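Local coordinates for quinoline 2-oxidoreductase large subunit (Pseudomonas putida, PDB 1T3Q), which carries the molybdenum and pterin cytosine dinucleotide cofactor of a xanthine dehydrogenase-family hydroxylase that probably oxidises quinoline at its 2-position, at residues K3-A8 against A560-R565; I552-I557 against P732-G737. One frame throughout, in Å; residues are numbered along the deposited sequence.

Contact 1 (K3-A8 against A560-R565)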
loop_
_atom_site.group_PDB
_atom_site.type_symbol
_atom_site.label_atom_id
_atom_site.label_comp_id
_atom_site.label_asym_id
_atom_site.label_seq_id
_atom_site.Cartn_x
_atom_site.Cartn_y
_atom_site.Cartn_z
ATOM N N LYS B 3 2.315 29.729 17.036
ATOM C CA LYS B 3 1.275 28.702 16.985
ATOM C C LYS B 3 -0.099 29.261 17.349
ATOM O O LYS B 3 -1.121 28.634 17.073
ATOM C CB LYS B 3 1.625 27.536 17.920
ATOM C CG LYS B 3 1.650 27.892 19.397
ATOM C CD LYS B 3 2.010 26.680 20.245
ATOM C CE LYS B 3 1.918 26.991 21.727
ATOM N NZ LYS B 3 2.118 25.768 22.550
ATOM N N HIS B 4 -0.119 30.445 17.958
ATOM C CA HIS B 4 -1.373 31.092 18.360
ATOM C C HIS B 4 -2.046 31.831 17.211
ATOM O O HIS B 4 -3.229 32.178 17.294
ATOM C CB HIS B 4 -1.108 32.104 19.481
ATOM C CG HIS B 4 -0.731 31.481 20.787
ATOM N ND1 HIS B 4 -0.163 32.202 21.815
ATOM C CD2 HIS B 4 -0.868 30.214 21.245
ATOM C CE1 HIS B 4 0.036 31.407 22.851
ATOM N NE2 HIS B 4 -0.382 30.194 22.532
ATOM N N GLU B 5 -1.286 32.077 16.151
ATOM C CA GLU B 5 -1.773 32.813 14.990
ATOM C C GLU B 5 -3.152 32.407 14.487
ATOM O O GLU B 5 -3.444 31.221 14.319
ATOM C CB GLU B 5 -0.777 32.697 13.828
ATOM C CG GLU B 5 -1.121 33.607 12.657
ATOM C CD GLU B 5 -0.288 33.340 11.415
ATOM O OE1 GLU B 5 -0.305 34.198 10.506
ATOM O OE2 GLU B 5 0.372 32.277 11.336
ATOM N N VAL B 6 -3.989 33.410 14.233
ATOM C CA VAL B 6 -5.336 33.195 13.716
ATOM C C VAL B 6 -5.352 33.825 12.331
ATOM O O VAL B 6 -5.473 35.039 12.200
ATOM C CB VAL B 6 -6.399 33.894 14.595
ATOM C CG1 VAL B 6 -7.796 33.628 14.043
ATOM C CG2 VAL B 6 -6.282 33.412 16.029
ATOM N N VAL B 7 -5.217 33.005 11.296
ATOM C CA VAL B 7 -5.195 33.525 9.938
ATOM C C VAL B 7 -6.552 34.071 9.532
ATOM O O VAL B 7 -7.588 33.624 10.025
ATOM C CB VAL B 7 -4.758 32.442 8.934
ATOM C CG1 VAL B 7 -3.381 31.906 9.328
ATOM C CG2 VAL B 7 -5.779 31.321 8.896
ATOM N N ALA B 8 -6.537 35.045 8.631
ATOM C CA ALA B 8 -7.765 35.662 8.159
ATOM C C ALA B 8 -8.261 34.941 6.916
ATOM O O ALA B 8 -7.466 34.490 6.096
ATOM C CB ALA B 8 -7.521 37.127 7.846
ATOM N N ALA B 560 -0.620 27.021 7.826
ATOM C CA ALA B 560 0.151 26.471 6.724
ATOM C C ALA B 560 -0.282 27.077 5.391
ATOM O O ALA B 560 0.558 27.452 4.569
ATOM C CB ALA B 560 0.011 24.954 6.687
ATOM N N ALA B 561 -1.589 27.176 5.183
ATOM C CA ALA B 561 -2.115 27.741 3.943
ATOM C C ALA B 561 -1.735 29.214 3.817
ATOM O O ALA B 561 -1.477 29.705 2.719
ATOM C CB ALA B 561 -3.629 27.588 3.900
ATOM N N SER B 562 -1.687 29.911 4.947
ATOM C CA SER B 562 -1.336 31.329 4.950
ATOM C C SER B 562 0.087 31.550 4.453
ATOM O O SER B 562 0.350 32.483 3.697
ATOM C CB SER B 562 -1.484 31.912 6.359
ATOM O OG SER B 562 -1.076 33.270 6.386
ATOM N N ILE B 563 1.004 30.688 4.877
ATOM C CA ILE B 563 2.393 30.815 4.461
ATOM C C ILE B 563 2.526 30.778 2.947
ATOM O O ILE B 563 3.192 31.631 2.355
ATOM C CB ILE B 563 3.268 29.700 5.063
ATOM C CG1 ILE B 563 3.298 29.837 6.589
ATOM C CG2 ILE B 563 4.679 29.771 4.481
ATOM C CD1 ILE B 563 3.960 28.681 7.285
ATOM N N VAL B 564 1.898 29.795 2.310
ATOM C CA VAL B 564 1.996 29.705 0.863
ATOM C C VAL B 564 1.127 30.763 0.186
ATOM O O VAL B 564 1.471 31.258 -0.888
ATOM C CB VAL B 564 1.643 28.282 0.363
ATOM C CG1 VAL B 564 2.675 27.299 0.893
ATOM C CG2 VAL B 564 0.250 27.881 0.817
ATOM N N ARG B 565 0.016 31.124 0.820
ATOM C CA ARG B 565 -0.861 32.157 0.271
ATOM C C ARG B 565 -0.071 33.463 0.157
ATOM O O ARG B 565 -0.133 34.149 -0.860
ATOM C CB ARG B 565 -2.081 32.378 1.172
ATOM C CG ARG B 565 -3.010 33.509 0.695
ATOM C CD ARG B 565 -4.316 33.567 1.493
ATOM N NE ARG B 565 -4.117 34.027 2.864
ATOM C CZ ARG B 565 -5.092 34.173 3.755
ATOM N NH1 ARG B 565 -4.816 34.602 4.982
ATOM N NH2 ARG B 565 -6.344 33.887 3.425
HETATM O O HOH W 1 -1.456 35.030 8.305
#
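Arg565 takes hold of the backbone carbonyl of Ala8 with the two terminal nitrogens of its guanidinium, pinning the N-terminal arm of the subunit to helix 549-576 of the molybdopterin cofactor-binding region. NH1 lies 2.9 Å and NH2 3.0 Å from Ala8 O, a bifurcated acceptor approached end-on. The oxygen sits almost exactly in the guanidinium plane, but because both donors converge on one atom neither bond is straight, with N-H...O angles of 148° and 143°. Arg565 starts out extended, CG anti to the backbone N, and bends at its third torsion (chi3 70°), which turns the guanidinium toward the arm; NH2 also bonds to Val521 O at the end of helix 510-522, so the same group also ties helix 549-576 to helix 510-522.

A second, water-mediated link joins Glu5 to Ser562. The water donates to Glu5 OE1 at 2.6 Å and lies 2.6 Å from Ser562 OG, bridging oxygens that stand 4.3 Å apart. The other carboxylate oxygen, OE2, forms a salt bridge with Arg559, just before the helical segment, so the two branches of Glu5 serve different partners on one helix. In the short 3-10 segment of the arm, Lys3 NZ forms salt bridges with Asp631 and with Asp613 of the second subunit, another copy of this protein.

Between the two polar links lies a small apolar touch, where Val7 points toward the helix while its CG2 branch packs on Pro735. With CG1 anti to the carbonyl carbon, Val7 directs this one methyl at the serine: CG1 rests 3.5 Å from Ser562 CB.

Contact 2 (I552-I557 against P732-G737)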
loop_
_atom_site.group_PDB
_atom_site.type_symbol
_atom_site.label_atom_id
_atom_site.label_comp_id
_atom_site.label_asym_id
_atom_site.label_seq_id
_atom_site.Cartn_x
_atom_site.Cartn_y
_atom_site.Cartn_z
ATOM N N ILE B 552 -8.632 22.837 15.700
ATOM C CA ILE B 552 -7.226 22.561 15.443
ATOM C C ILE B 552 -6.957 22.484 13.947
ATOM O O ILE B 552 -5.926 22.960 13.466
ATOM C CB ILE B 552 -6.796 21.234 16.108
ATOM C CG1 ILE B 552 -6.937 21.349 17.629
ATOM C CG2 ILE B 552 -5.368 20.900 15.730
ATOM C CD1 ILE B 552 -6.043 22.421 18.249
ATOM N N GLY B 553 -7.886 21.880 13.214
ATOM C CA GLY B 553 -7.734 21.777 11.775
ATOM C C GLY B 553 -7.768 23.160 11.154
ATOM O O GLY B 553 -6.905 23.504 10.346
ATOM N N ALA B 554 -8.762 23.959 11.532
ATOM C CA ALA B 554 -8.881 25.312 10.995
ATOM C C ALA B 554 -7.602 26.091 11.278
ATOM O O ALA B 554 -7.025 26.712 10.381
ATOM C CB ALA B 554 -10.084 26.030 11.614
ATOM N N GLY B 555 -7.152 26.042 12.527
ATOM C CA GLY B 555 -5.949 26.759 12.909
ATOM C C GLY B 555 -4.668 26.319 12.220
ATOM O O GLY B 555 -3.928 27.163 11.706
ATOM N N SER B 556 -4.394 25.011 12.201
ATOM C CA SER B 556 -3.174 24.504 11.573
ATOM C C SER B 556 -3.205 24.638 10.056
ATOM O O SER B 556 -2.244 25.100 9.446
ATOM C CB SER B 556 -2.924 23.036 11.955
ATOM O OG SER B 556 -3.980 22.186 11.545
ATOM N N ILE B 557 -4.300 24.217 9.439
ATOM C CA ILE B 557 -4.395 24.341 7.994
ATOM C C ILE B 557 -4.356 25.833 7.663
ATOM O O ILE B 557 -3.754 26.245 6.674
ATOM C CB ILE B 557 -5.694 23.692 7.470
ATOM C CG1 ILE B 557 -5.603 22.170 7.642
ATOM C CG2 ILE B 557 -5.912 24.050 6.000
ATOM C CD1 ILE B 557 -6.892 21.437 7.330
ATOM N N PRO B 732 -12.779 34.472 18.346
ATOM C CA PRO B 732 -11.767 35.328 17.727
ATOM C C PRO B 732 -10.400 34.648 17.746
ATOM O O PRO B 732 -9.419 35.188 17.241
ATOM C CB PRO B 732 -11.802 36.580 18.601
ATOM C CG PRO B 732 -12.111 36.021 19.957
ATOM C CD PRO B 732 -13.194 34.995 19.659
ATOM N N LEU B 733 -10.356 33.444 18.310
ATOM C CA LEU B 733 -9.111 32.691 18.437
ATOM C C LEU B 733 -8.930 31.571 17.417
ATOM O O LEU B 733 -7.921 30.871 17.434
ATOM C CB LEU B 733 -9.035 32.090 19.838
ATOM C CG LEU B 733 -9.429 33.034 20.975
ATOM C CD1 LEU B 733 -9.263 32.311 22.299
ATOM C CD2 LEU B 733 -8.556 34.287 20.936
ATOM N N VAL B 734 -9.905 31.407 16.531
ATOM C CA VAL B 734 -9.852 30.350 15.529
ATOM C C VAL B 734 -10.236 30.929 14.169
ATOM O O VAL B 734 -11.164 31.729 14.077
ATOM C CB VAL B 734 -10.849 29.225 15.900
ATOM C CG1 VAL B 734 -10.690 28.042 14.961
ATOM C CG2 VAL B 734 -10.638 28.798 17.356
ATOM N N PRO B 735 -9.515 30.554 13.098
ATOM C CA PRO B 735 -9.894 31.109 11.797
ATOM C C PRO B 735 -11.351 30.817 11.459
ATOM O O PRO B 735 -11.869 29.748 11.770
ATOM C CB PRO B 735 -8.905 30.459 10.817
ATOM C CG PRO B 735 -8.226 29.364 11.602
ATOM C CD PRO B 735 -8.226 29.848 13.021
ATOM N N GLY B 736 -12.014 31.792 10.845
ATOM C CA GLY B 736 -13.407 31.623 10.480
ATOM C C GLY B 736 -14.364 31.680 11.658
ATOM O O GLY B 736 -15.571 31.579 11.468
ATOM N N GLY B 737 -13.834 31.836 12.873
ATOM C CA GLY B 737 -14.684 31.903 14.055
ATOM C C GLY B 737 -15.192 30.551 14.523
ATOM O O GLY B 737 -16.072 30.459 15.382
#
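The loop bearing Pro735 passes close beside the helix carrying Ala554, their CA atoms 5.9 Å apart, and Val734 and Gly555 approach equally near, without a hydrogen bond between the two segments. Pro735 carries most of the contact. Its ring sets the CG corner against the Ala554-Gly555 peptide: Pro735 CG lies 3.2 Å from Ala554 O and 3.6 Å from Gly555 N, and 3.8 Å from Ala554 CB. The neighbouring ring carbon, Pro735 CD, packs 3.8 Å from Gly555 CA. Gly555 presents only backbone to the proline.

Val734 adds a second, lighter touch. Val734 CG1 is anti to the backbone N (chi1 -173°) and meets Ala554 CB at 4.0 Å, so the alanine methyl is approached by both the proline ring and the valine branch. All four touching residues are buried. Immediately after the proline the loop turns through two glycines with positive phi, and Gly737 N bonds back to Val734 O; Gly736 O is also held by Thr668 OG1.

This is a buried packing of a proline on a helix backbone, close to the region where the pterin cytosine dinucleotide is bound. It joins the beginning of helix 549-576 to the loop between strand 722-726 and helix 744-761. Away from the loop the helix is held by its neighbours: Ile557 packs on helix 510-522 and, like Ser556, on Ala487 of strand 486-491, while Ala554 also touches Ile517 of helix 510-522.

Overall arrangement
Both contacts lie along helix 549-576: contact 2 uses its first turns and contact 1 a stretch farther on, their centres about 9 Å apart. In chain order the segments alternate, 3-8, 552-557, 560-565 and 732-737, so the N-terminal arm and the late loop converge on one helix from opposite ends of the sequence. They also touch each other, Val6 and Val7 of the arm packing on residues 733-735 of the loop. Helix, arm and loop thus form one continuous cluster on the same side of the chain's centre. It extends inward toward the cofactor, as the Val734 side chain is about 8 Å from the bound pterin cytosine dinucleotide.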